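Local atomic coordinates of periplasmic binding protein (Veillonella parvula, PDB entry 4MO9), a protein that probably captures an iron-siderophore or similar ligand in the periplasm and hands it to an ABC transporter, as FepB-like solute-binding proteins do. Residues W45-T54 with I145-K153; R173-R184 with T347-F355. All coordinates share one frame; numbering follows the deposited sequence.

In the fold
The two contacts lie side by side in what is probably a two-lobed solute-binding protein. Interaction 1 joins the loop after strand 41-42 to the end of strand 143-147, and its W45 and A48 line the trimethylamine oxide pocket, completed by S73 and R78. Interaction 2 pairs helix 171-194 with helix 344-355. Their centres are about 15 Å apart, and they touch where F53 CE2 comes 4.1 Å from Y352 OH. Interaction 2 holds none of the four pocket residues; it reaches the pocket's loop through helix 52-59, which begins in segment 45-54 and packs A57 against I177 and F355. H157 is a second link, its ring meeting Y149 and stacking with Y181.

Interaction 1 (W45-T54 with I145-K153); sequences WSGAGGPFFT and IYIDYHAEK. With TMO (trimethylamine oxide), chain B.
W45 opens the contact by setting the rim of its indole against H150: CZ3 lies 3.6 Å from CE1, with H150 near the indole plane and the two rings inclined at 63°. W45 and A48 belong to the trimethylamine oxide pocket: ligand OAE sits over the indole centre, and A48 CB touches methyl CAB. H150, against the W45 rim and water-linked to A48 O, stands behind them as second shell. The backbone is folded as a type II turn from W45 to A48, and W45 O is gripped by A48 N and G50 N from opposite faces of its plane. The water that donates to A48 O lies 2.7 Å from H150 NE2, at the imidazole edge. At G49, with phi at 92°, any CB would strike H150 CE1 and press on the preceding carbonyl, which calls for glycine; its N-H goes to E320. G49 O takes a bond from a second water, 2.7 Å away, which accepts from Y149 N at 2.8 Å and pairs with H150 ND1. Together the two waters link ND1 and NE2 to the carbonyls of G49 and A48. I147 holds CG1 between its backbone N and carbonyl carbon (chi1 63°), which brings CD1 to 3.4 Å from G49 O and against the ring of P51. T54, in the first turn of its helix, closes the contact by a hydrogen bond of 2.6 Å between T54 OG1 and Y149 OH. Residues 145-147 belong to the edge strand of the parallel sheet and bond along strand 118-122, on which P51 and W45 rest through F120 and P122. Helix 154-168 packs against Y149 with S160 and I161 and against T54 with I164.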
loop_
_atom_site.group_PDB
_atom_site.type_symbol
_atom_site.label_atom_id
_atom_site.label_comp_id
_atom_site.label_asym_id
_atom_site.label_seq_id
_atom_site.Cartn_x
_atom_site.Cartn_y
_atom_site.Cartn_z
ATOM N N TRP A 45 -3.179 -5.438 10.350
ATOM C CA TRP A 45 -3.106 -4.467 9.239
ATOM C C TRP A 45 -3.213 -5.092 7.839
ATOM O O TRP A 45 -2.458 -4.726 6.932
ATOM C CB TRP A 45 -1.819 -3.629 9.341
ATOM C CG TRP A 45 -1.875 -2.586 10.413
ATOM C CD1 TRP A 45 -2.798 -2.496 11.431
ATOM C CD2 TRP A 45 -0.983 -1.470 10.578
ATOM N NE1 TRP A 45 -2.527 -1.382 12.212
ATOM C CE2 TRP A 45 -1.421 -0.744 11.710
ATOM C CE3 TRP A 45 0.139 -1.014 9.875
ATOM C CZ2 TRP A 45 -0.772 0.423 12.152
ATOM C CZ3 TRP A 45 0.783 0.144 10.317
ATOM C CH2 TRP A 45 0.322 0.847 11.446
ATOM N N SER A 46 -4.155 -6.013 7.653
ATOM C CA SER A 46 -4.336 -6.649 6.350
ATOM C C SER A 46 -4.680 -5.628 5.262
ATOM O O SER A 46 -5.571 -4.785 5.436
ATOM C CB SER A 46 -5.380 -7.765 6.421
ATOM O OG SER A 46 -4.884 -8.816 7.238
ATOM N N GLY A 47 -3.948 -5.691 4.152
ATOM C CA GLY A 47 -4.160 -4.757 3.065
ATOM C C GLY A 47 -3.540 -3.402 3.340
ATOM O O GLY A 47 -3.731 -2.460 2.554
ATOM N N ALA A 48 -2.809 -3.289 4.449
ATOM C CA ALA A 48 -2.217 -2.013 4.838
ATOM C C ALA A 48 -0.780 -2.162 5.344
ATOM O O ALA A 48 -0.373 -1.493 6.305
ATOM C CB ALA A 48 -3.084 -1.333 5.895
ATOM N N GLY A 49 -0.003 -3.027 4.701
ATOM C CA GLY A 49 1.386 -3.177 5.111
ATOM C C GLY A 49 1.610 -4.269 6.137
ATOM O O GLY A 49 2.758 -4.551 6.505
ATOM N N GLY A 50 0.531 -4.896 6.607
ATOM C CA GLY A 50 0.652 -6.140 7.365
ATOM C C GLY A 50 0.944 -7.281 6.395
ATOM O O GLY A 50 0.987 -7.066 5.180
ATOM N N PRO A 51 1.107 -8.505 6.901
ATOM C CA PRO A 51 1.579 -9.598 6.032
ATOM C C PRO A 51 0.533 -10.187 5.068
ATOM O O PRO A 51 0.931 -10.956 4.199
ATOM C CB PRO A 51 2.003 -10.672 7.040
ATOM C CG PRO A 51 1.070 -10.450 8.202
ATOM C CD PRO A 51 0.978 -8.937 8.307
ATOM N N PHE A 52 -0.747 -9.836 5.196
ATOM C CA PHE A 52 -1.802 -10.521 4.423
ATOM C C PHE A 52 -1.508 -10.744 2.940
ATOM O O PHE A 52 -1.578 -11.877 2.446
ATOM C CB PHE A 52 -3.153 -9.813 4.560
ATOM C CG PHE A 52 -4.221 -10.405 3.678
ATOM C CD1 PHE A 52 -4.576 -9.791 2.478
ATOM C CD2 PHE A 52 -4.854 -11.593 4.039
ATOM C CE1 PHE A 52 -5.551 -10.349 1.658
ATOM C CE2 PHE A 52 -5.833 -12.159 3.223
ATOM C CZ PHE A 52 -6.179 -11.529 2.027
ATOM N N PHE A 53 -1.202 -9.676 2.207
ATOM C CA PHE A 53 -0.944 -9.827 0.774
ATOM C C PHE A 53 0.307 -10.654 0.511
ATOM O O PHE A 53 0.348 -11.436 -0.439
ATOM C CB PHE A 53 -0.820 -8.472 0.089
ATOM C CG PHE A 53 -2.128 -7.930 -0.411
ATOM C CD1 PHE A 53 -2.614 -6.722 0.058
ATOM C CD2 PHE A 53 -2.873 -8.633 -1.346
ATOM C CE1 PHE A 53 -3.822 -6.215 -0.398
ATOM C CE2 PHE A 53 -4.084 -8.126 -1.813
ATOM C CZ PHE A 53 -4.556 -6.922 -1.336
ATOM N N THR A 54 1.338 -10.479 1.332
ATOM C CA THR A 54 2.539 -11.316 1.189
ATOM C C THR A 54 2.218 -12.788 1.437
ATOM O O THR A 54 2.621 -13.673 0.662
ATOM C CB THR A 54 3.660 -10.832 2.116
ATOM O OG1 THR A 54 3.871 -9.425 1.890
ATOM C CG2 THR A 54 4.960 -11.597 1.849
ATOM N N ILE A 145 7.478 -11.328 14.615
ATOM C CA ILE A 145 8.373 -11.041 13.498
ATOM C C ILE A 145 8.055 -9.657 12.939
ATOM O O ILE A 145 6.951 -9.428 12.420
ATOM C CB ILE A 145 8.264 -12.120 12.389
ATOM C CG1 ILE A 145 8.741 -13.479 12.930
ATOM C CG2 ILE A 145 9.089 -11.743 11.181
ATOM C CD1 ILE A 145 8.747 -14.591 11.856
ATOM N N TYR A 146 8.996 -8.719 13.048
ATOM C CA TYR A 146 8.726 -7.351 12.542
ATOM C C TYR A 146 8.977 -7.249 11.045
ATOM O O TYR A 146 9.945 -7.813 10.538
ATOM C CB TYR A 146 9.569 -6.314 13.293
ATOM C CG TYR A 146 9.168 -6.198 14.748
ATOM C CD1 TYR A 146 7.859 -5.869 15.097
ATOM C CD2 TYR A 146 10.083 -6.421 15.765
ATOM C CE1 TYR A 146 7.478 -5.772 16.422
ATOM C CE2 TYR A 146 9.709 -6.327 17.097
ATOM C CZ TYR A 146 8.405 -5.999 17.412
ATOM O OH TYR A 146 8.022 -5.904 18.730
ATOM N N ILE A 147 8.107 -6.524 10.340
ATOM C CA ILE A 147 8.251 -6.310 8.906
ATOM C C ILE A 147 8.060 -4.807 8.653
ATOM O O ILE A 147 7.594 -4.080 9.539
ATOM C CB ILE A 147 7.200 -7.112 8.110
ATOM C CG1 ILE A 147 5.786 -6.624 8.457
ATOM C CG2 ILE A 147 7.330 -8.623 8.389
ATOM C CD1 ILE A 147 4.693 -7.206 7.556
ATOM N N ASP A 148 8.411 -4.322 7.466
ATOM C CA ASP A 148 8.340 -2.880 7.258
ATOM C C ASP A 148 8.265 -2.531 5.780
ATOM O O ASP A 148 9.289 -2.285 5.124
ATOM C CB ASP A 148 9.523 -2.152 7.926
ATOM C CG ASP A 148 9.359 -0.629 7.925
ATOM O OD1 ASP A 148 8.264 -0.117 7.579
ATOM O OD2 ASP A 148 10.324 0.080 8.286
ATOM N N TYR A 149 7.046 -2.497 5.263
ATOM C CA TYR A 149 6.815 -2.003 3.918
ATOM C C TYR A 149 6.634 -0.484 3.915
ATOM O O TYR A 149 6.701 0.148 2.849
ATOM C CB TYR A 149 5.579 -2.686 3.329
ATOM C CG TYR A 149 5.749 -4.168 3.060
ATOM C CD1 TYR A 149 6.839 -4.646 2.343
ATOM C CD2 TYR A 149 4.820 -5.089 3.536
ATOM C CE1 TYR A 149 6.993 -6.007 2.085
ATOM C CE2 TYR A 149 4.968 -6.454 3.305
ATOM C CZ TYR A 149 6.055 -6.903 2.570
ATOM O OH TYR A 149 6.193 -8.248 2.325
ATOM N N HIS A 150 6.419 0.114 5.092
ATOM C CA HIS A 150 6.108 1.548 5.155
ATOM C C HIS A 150 7.343 2.397 4.904
ATOM O O HIS A 150 7.233 3.552 4.477
ATOM C CB HIS A 150 5.479 1.936 6.502
ATOM C CG HIS A 150 4.109 1.371 6.715
ATOM N ND1 HIS A 150 3.886 0.055 7.064
ATOM C CD2 HIS A 150 2.886 1.950 6.628
ATOM C CE1 HIS A 150 2.584 -0.155 7.176
ATOM N NE2 HIS A 150 1.955 0.983 6.922
ATOM N N ALA A 151 8.523 1.834 5.158
ATOM C CA ALA A 151 9.764 2.591 4.945
ATOM C C ALA A 151 9.943 2.943 3.468
ATOM O O ALA A 151 10.575 3.946 3.127
ATOM C CB ALA A 151 10.967 1.784 5.430
ATOM N N GLU A 152 9.405 2.090 2.601
ATOM C CA GLU A 152 9.631 2.192 1.160
ATOM C C GLU A 152 11.134 2.208 0.839
ATOM O O GLU A 152 11.600 3.019 0.026
ATOM C CB GLU A 152 8.933 3.427 0.578
ATOM C CG GLU A 152 7.434 3.541 0.916
ATOM C CD GLU A 152 6.558 2.553 0.142
ATOM O OE1 GLU A 152 7.088 1.531 -0.373
ATOM O OE2 GLU A 152 5.325 2.792 0.053
ATOM N N LYS A 153 11.886 1.312 1.475
ATOM C CA LYS A 153 13.281 1.116 1.110
ATOM C C LYS A 153 13.417 -0.290 0.562
ATOM O O LYS A 153 12.821 -1.235 1.107
ATOM C CB LYS A 153 14.203 1.254 2.319
ATOM C CG LYS A 153 14.117 2.562 3.079
ATOM C CD LYS A 153 15.024 2.466 4.302
ATOM C CE LYS A 153 14.879 3.648 5.248
ATOM N NZ LYS A 153 15.733 3.430 6.457
HETATM C CAA TMO B . -5.557 1.888 8.262
HETATM N NAC TMO B . -4.884 1.058 9.271
HETATM C CAD TMO B . -5.618 1.133 10.543
HETATM C CAB TMO B . -4.890 -0.342 8.834
HETATM O OAE TMO B . -3.704 1.464 9.421
HETATM O O HOH W 1 -0.691 1.526 6.548
HETATM O O HOH W 2 4.835 -2.939 6.871
#

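Interaction 2 (R173-R184 with T347-F355); sequences RAAEISKFYTNR and TLKEFYDKF
F180 is a knob in an antiparallel helix pair, its ring seated in the hole formed by E350, F351, K354 and F355. The axes run at 171° to one another, 11.9 Å apart at closest. Two phenylalanines turn edges to the F180 face: F355 nearly square, centroids 5.8 Å apart, and F351 in an offset edge-to-face pair. F180 reaches them with CG anti to its N (chi1 177°), which also brings CZ to 3.5 Å from T347 O at the ring edge. F355 is the reciprocal knob, among R173, E176, I177 and F180. I177 CG1 stands 3.6 Å from the F355 ring centroid in a CH-pi contact, and K354 CB covers the opposite face. Replacing F180 with alanine would probably open a gap between the helices and leave the edges of F351 and F355 without the face they pack on. The next shell is polar and lies toward the ends of the pair. At one, R173 NH2 makes a weak bond to F355 O; its NE is held by A57 O of helix 52-59, which helps fix the guanidinium beside F355. At the other, R184 runs extended from CG to NE and lays its guanidinium over F180, on the face away from F351 and F355, with NH1 above the ring toward the rim and donating fairly straight to F180 O at 3.1 Å (155°). This anchors the guanidinium for a long salt bridge, NH2 to E350 OE1 at 3.4 Å, and a weak bond from NE to T347 OG1. T347 OG1 is tied in turn to E328 of helix 324-334. A water completes the cluster, accepting from R184 NH2 at 3.0 Å and donating to both T347 OG1 and E350 OE1.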
loop_
_atom_site.group_PDB
_atom_site.type_symbol
_atom_site.label_atom_id
_atom_site.label_comp_id
_atom_site.label_asym_id
_atom_site.label_seq_id
_atom_site.Cartn_x
_atom_site.Cartn_y
_atom_site.Cartn_z
ATOM N N ARG A 173 9.725 -19.305 -3.165
ATOM C CA ARG A 173 8.683 -18.421 -3.714
ATOM C C ARG A 173 8.878 -16.991 -3.223
ATOM O O ARG A 173 8.633 -16.020 -3.957
ATOM C CB ARG A 173 7.298 -18.934 -3.321
ATOM C CG ARG A 173 6.149 -18.120 -3.872
ATOM C CD ARG A 173 5.042 -19.048 -4.300
ATOM N NE ARG A 173 3.786 -18.350 -4.568
ATOM C CZ ARG A 173 2.948 -18.700 -5.534
ATOM N NH1 ARG A 173 3.252 -19.724 -6.328
ATOM N NH2 ARG A 173 1.814 -18.029 -5.708
ATOM N N ALA A 174 9.319 -16.863 -1.977
ATOM C CA ALA A 174 9.673 -15.554 -1.442
ATOM C C ALA A 174 10.772 -14.933 -2.310
ATOM O O ALA A 174 10.721 -13.747 -2.616
ATOM C CB ALA A 174 10.133 -15.678 0.021
ATOM N N ALA A 175 11.765 -15.741 -2.702
ATOM C CA ALA A 175 12.820 -15.260 -3.606
ATOM C C ALA A 175 12.266 -14.755 -4.953
ATOM O O ALA A 175 12.737 -13.741 -5.483
ATOM C CB ALA A 175 13.897 -16.344 -3.819
ATOM N N GLU A 176 11.274 -15.446 -5.508
ATOM C CA GLU A 176 10.661 -14.995 -6.759
ATOM C C GLU A 176 9.971 -13.655 -6.565
ATOM O O GLU A 176 10.043 -12.780 -7.426
ATOM C CB GLU A 176 9.616 -15.987 -7.240
ATOM C CG GLU A 176 10.120 -17.392 -7.490
ATOM C CD GLU A 176 8.968 -18.362 -7.685
ATOM O OE1 GLU A 176 7.907 -17.911 -8.183
ATOM O OE2 GLU A 176 9.118 -19.556 -7.331
ATOM N N ILE A 177 9.275 -13.506 -5.444
ATOM C CA ILE A 177 8.522 -12.281 -5.188
ATOM C C ILE A 177 9.484 -11.115 -4.979
ATOM O O ILE A 177 9.254 -10.014 -5.495
ATOM C CB ILE A 177 7.578 -12.443 -3.975
ATOM C CG1 ILE A 177 6.492 -13.479 -4.303
ATOM C CG2 ILE A 177 6.943 -11.115 -3.585
ATOM C CD1 ILE A 177 5.673 -13.931 -3.065
ATOM N N SER A 178 10.560 -11.363 -4.236
ATOM C CA SER A 178 11.591 -10.359 -3.984
ATOM C C SER A 178 12.272 -9.910 -5.276
ATOM O O SER A 178 12.553 -8.718 -5.467
ATOM C CB SER A 178 12.641 -10.923 -3.023
ATOM O OG SER A 178 13.575 -9.914 -2.677
ATOM N N LYS A 179 12.541 -10.856 -6.168
ATOM C CA LYS A 179 13.188 -10.512 -7.432
ATOM C C LYS A 179 12.226 -9.765 -8.343
ATOM O O LYS A 179 12.628 -8.830 -9.043
ATOM C CB LYS A 179 13.751 -11.762 -8.119
ATOM C CG LYS A 179 14.985 -12.329 -7.418
ATOM C CD LYS A 179 15.446 -13.606 -8.090
ATOM C CE LYS A 179 16.666 -14.188 -7.374
ATOM N NZ LYS A 179 17.125 -15.417 -8.068
ATOM N N PHE A 180 10.959 -10.172 -8.344
ATOM C CA PHE A 180 9.934 -9.451 -9.109
ATOM C C PHE A 180 9.905 -7.991 -8.681
ATOM O O PHE A 180 9.849 -7.072 -9.517
ATOM C CB PHE A 180 8.555 -10.079 -8.858
ATOM C CG PHE A 180 7.416 -9.365 -9.543
ATOM C CD1 PHE A 180 6.917 -9.840 -10.757
ATOM C CD2 PHE A 180 6.832 -8.239 -8.974
ATOM C CE1 PHE A 180 5.851 -9.187 -11.397
ATOM C CE2 PHE A 180 5.766 -7.584 -9.610
ATOM C CZ PHE A 180 5.282 -8.062 -10.824
ATOM N N TYR A 181 9.901 -7.780 -7.369
ATOM C CA TYR A 181 9.841 -6.440 -6.797
ATOM C C TYR A 181 11.122 -5.676 -7.109
ATOM O O TYR A 181 11.079 -4.493 -7.519
ATOM C CB TYR A 181 9.673 -6.514 -5.274
ATOM C CG TYR A 181 9.491 -5.154 -4.640
ATOM C CD1 TYR A 181 8.224 -4.583 -4.532
ATOM C CD2 TYR A 181 10.582 -4.431 -4.166
ATOM C CE1 TYR A 181 8.047 -3.326 -3.964
ATOM C CE2 TYR A 181 10.419 -3.178 -3.587
ATOM C CZ TYR A 181 9.149 -2.630 -3.492
ATOM O OH TYR A 181 8.982 -1.375 -2.930
ATOM N N THR A 182 12.249 -6.350 -6.893
ATOM C CA THR A 182 13.570 -5.754 -7.059
ATOM C C THR A 182 13.859 -5.376 -8.510
ATOM O O THR A 182 14.406 -4.283 -8.748
ATOM C CB THR A 182 14.688 -6.699 -6.527
ATOM O OG1 THR A 182 14.425 -7.007 -5.152
ATOM C CG2 THR A 182 16.074 -6.044 -6.631
ATOM N N ASN A 183 13.537 -6.259 -9.469
ATOM C CA ASN A 183 13.740 -5.950 -10.891
ATOM C C ASN A 183 13.151 -4.574 -11.198
ATOM O O ASN A 183 13.762 -3.754 -11.885
ATOM C CB ASN A 183 13.043 -6.959 -11.835
ATOM C CG ASN A 183 13.572 -8.387 -11.718
ATOM O OD1 ASN A 183 14.673 -8.634 -11.206
ATOM N ND2 ASN A 183 12.772 -9.348 -12.202
ATOM N N ARG A 184 11.953 -4.330 -10.685
ATOM C CA ARG A 184 11.170 -3.164 -11.112
ATOM C C ARG A 184 11.544 -1.887 -10.378
ATOM O O ARG A 184 11.699 -0.824 -10.995
ATOM C CB ARG A 184 9.677 -3.461 -10.968
ATOM C CG ARG A 184 9.217 -4.498 -11.979
ATOM C CD ARG A 184 7.865 -5.072 -11.649
ATOM N NE ARG A 184 7.372 -5.849 -12.785
ATOM C CZ ARG A 184 7.786 -7.080 -13.075
ATOM N NH1 ARG A 184 8.683 -7.678 -12.302
ATOM N NH2 ARG A 184 7.298 -7.713 -14.133
ATOM N N THR A 347 2.290 -4.411 -14.504
ATOM C CA THR A 347 3.025 -4.885 -13.319
ATOM C C THR A 347 2.086 -5.349 -12.205
ATOM O O THR A 347 2.289 -6.417 -11.619
ATOM C CB THR A 347 3.945 -3.788 -12.766
ATOM O OG1 THR A 347 5.015 -3.560 -13.700
ATOM C CG2 THR A 347 4.511 -4.198 -11.410
ATOM N N LEU A 348 1.058 -4.551 -11.907
ATOM C CA LEU A 348 0.095 -4.933 -10.875
ATOM C C LEU A 348 -0.648 -6.203 -11.289
ATOM O O LEU A 348 -0.728 -7.165 -10.509
ATOM C CB LEU A 348 -0.891 -3.791 -10.580
ATOM C CG LEU A 348 -1.859 -4.006 -9.407
ATOM C CD1 LEU A 348 -1.105 -4.229 -8.086
ATOM C CD2 LEU A 348 -2.839 -2.853 -9.274
ATOM N N LYS A 349 -1.177 -6.209 -12.511
ATOM C CA LYS A 349 -1.873 -7.385 -13.049
ATOM C C LYS A 349 -0.983 -8.637 -12.994
ATOM O O LYS A 349 -1.430 -9.726 -12.608
ATOM C CB LYS A 349 -2.341 -7.119 -14.493
ATOM C CG LYS A 349 -2.977 -8.333 -15.149
ATOM C CD LYS A 349 -3.431 -8.065 -16.575
ATOM C CE LYS A 349 -3.885 -9.364 -17.218
ATOM N NZ LYS A 349 -4.938 -10.031 -16.405
ATOM N N GLU A 350 0.280 -8.475 -13.367
ATOM C CA GLU A 350 1.202 -9.601 -13.380
ATOM C C GLU A 350 1.477 -10.110 -11.962
ATOM O O GLU A 350 1.608 -11.323 -11.752
ATOM C CB GLU A 350 2.501 -9.218 -14.088
ATOM C CG GLU A 350 3.429 -10.388 -14.364
ATOM C CD GLU A 350 4.625 -9.986 -15.204
ATOM O OE1 GLU A 350 4.605 -8.873 -15.786
ATOM O OE2 GLU A 350 5.583 -10.788 -15.279
ATOM N N PHE A 351 1.546 -9.198 -10.990
ATOM C CA PHE A 351 1.730 -9.626 -9.602
ATOM C C PHE A 351 0.548 -10.505 -9.202
ATOM O O PHE A 351 0.729 -11.570 -8.606
ATOM C CB PHE A 351 1.881 -8.437 -8.639
ATOM C CG PHE A 351 2.168 -8.854 -7.228
ATOM C CD1 PHE A 351 3.472 -8.896 -6.760
ATOM C CD2 PHE A 351 1.140 -9.235 -6.376
ATOM C CE1 PHE A 351 3.749 -9.319 -5.447
ATOM C CE2 PHE A 351 1.404 -9.664 -5.072
ATOM C CZ PHE A 351 2.700 -9.701 -4.606
ATOM N N TYR A 352 -0.665 -10.067 -9.530
ATOM C CA TYR A 352 -1.841 -10.902 -9.266
ATOM C C TYR A 352 -1.772 -12.232 -10.018
ATOM O O TYR A 352 -1.928 -13.299 -9.407
ATOM C CB TYR A 352 -3.138 -10.179 -9.649
ATOM C CG TYR A 352 -3.720 -9.306 -8.559
ATOM C CD1 TYR A 352 -3.156 -8.072 -8.255
ATOM C CD2 TYR A 352 -4.844 -9.709 -7.848
ATOM C CE1 TYR A 352 -3.685 -7.262 -7.255
ATOM C CE2 TYR A 352 -5.379 -8.917 -6.839
ATOM C CZ TYR A 352 -4.805 -7.687 -6.553
ATOM O OH TYR A 352 -5.335 -6.890 -5.548
ATOM N N ASP A 353 -1.573 -12.168 -11.337
ATOM C CA ASP A 353 -1.540 -13.374 -12.175
ATOM C C ASP A 353 -0.518 -14.396 -11.669
ATOM O O ASP A 353 -0.805 -15.592 -11.585
ATOM C CB ASP A 353 -1.211 -13.021 -13.632
ATOM C CG ASP A 353 -2.373 -12.355 -14.369
ATOM O OD1 ASP A 353 -3.532 -12.434 -13.900
ATOM O OD2 ASP A 353 -2.115 -11.755 -15.435
ATOM N N LYS A 354 0.673 -13.914 -11.324
ATOM C CA LYS A 354 1.774 -14.786 -10.909
ATOM C C LYS A 354 1.652 -15.364 -9.500
ATOM O O LYS A 354 1.973 -16.541 -9.292
ATOM C CB LYS A 354 3.122 -14.065 -11.031
ATOM C CG LYS A 354 3.725 -14.072 -12.430
ATOM C CD LYS A 354 5.003 -13.225 -12.499
ATOM C CE LYS A 354 6.114 -13.788 -11.610
ATOM N NZ LYS A 354 6.676 -15.074 -12.118
ATOM N N PHE A 355 1.202 -14.555 -8.537
ATOM C CA PHE A 355 1.325 -14.929 -7.116
ATOM C C PHE A 355 0.021 -15.041 -6.324
ATOM O O PHE A 355 -0.085 -15.876 -5.424
ATOM C CB PHE A 355 2.230 -13.936 -6.387
ATOM C CG PHE A 355 3.592 -13.802 -6.994
ATOM C CD1 PHE A 355 4.435 -14.902 -7.085
ATOM C CD2 PHE A 355 4.040 -12.570 -7.460
ATOM C CE1 PHE A 355 5.700 -14.782 -7.642
ATOM C CE2 PHE A 355 5.311 -12.444 -8.014
ATOM C CZ PHE A 355 6.137 -13.553 -8.104
HETATM O O HOH W 3 5.332 -5.877 -15.405
#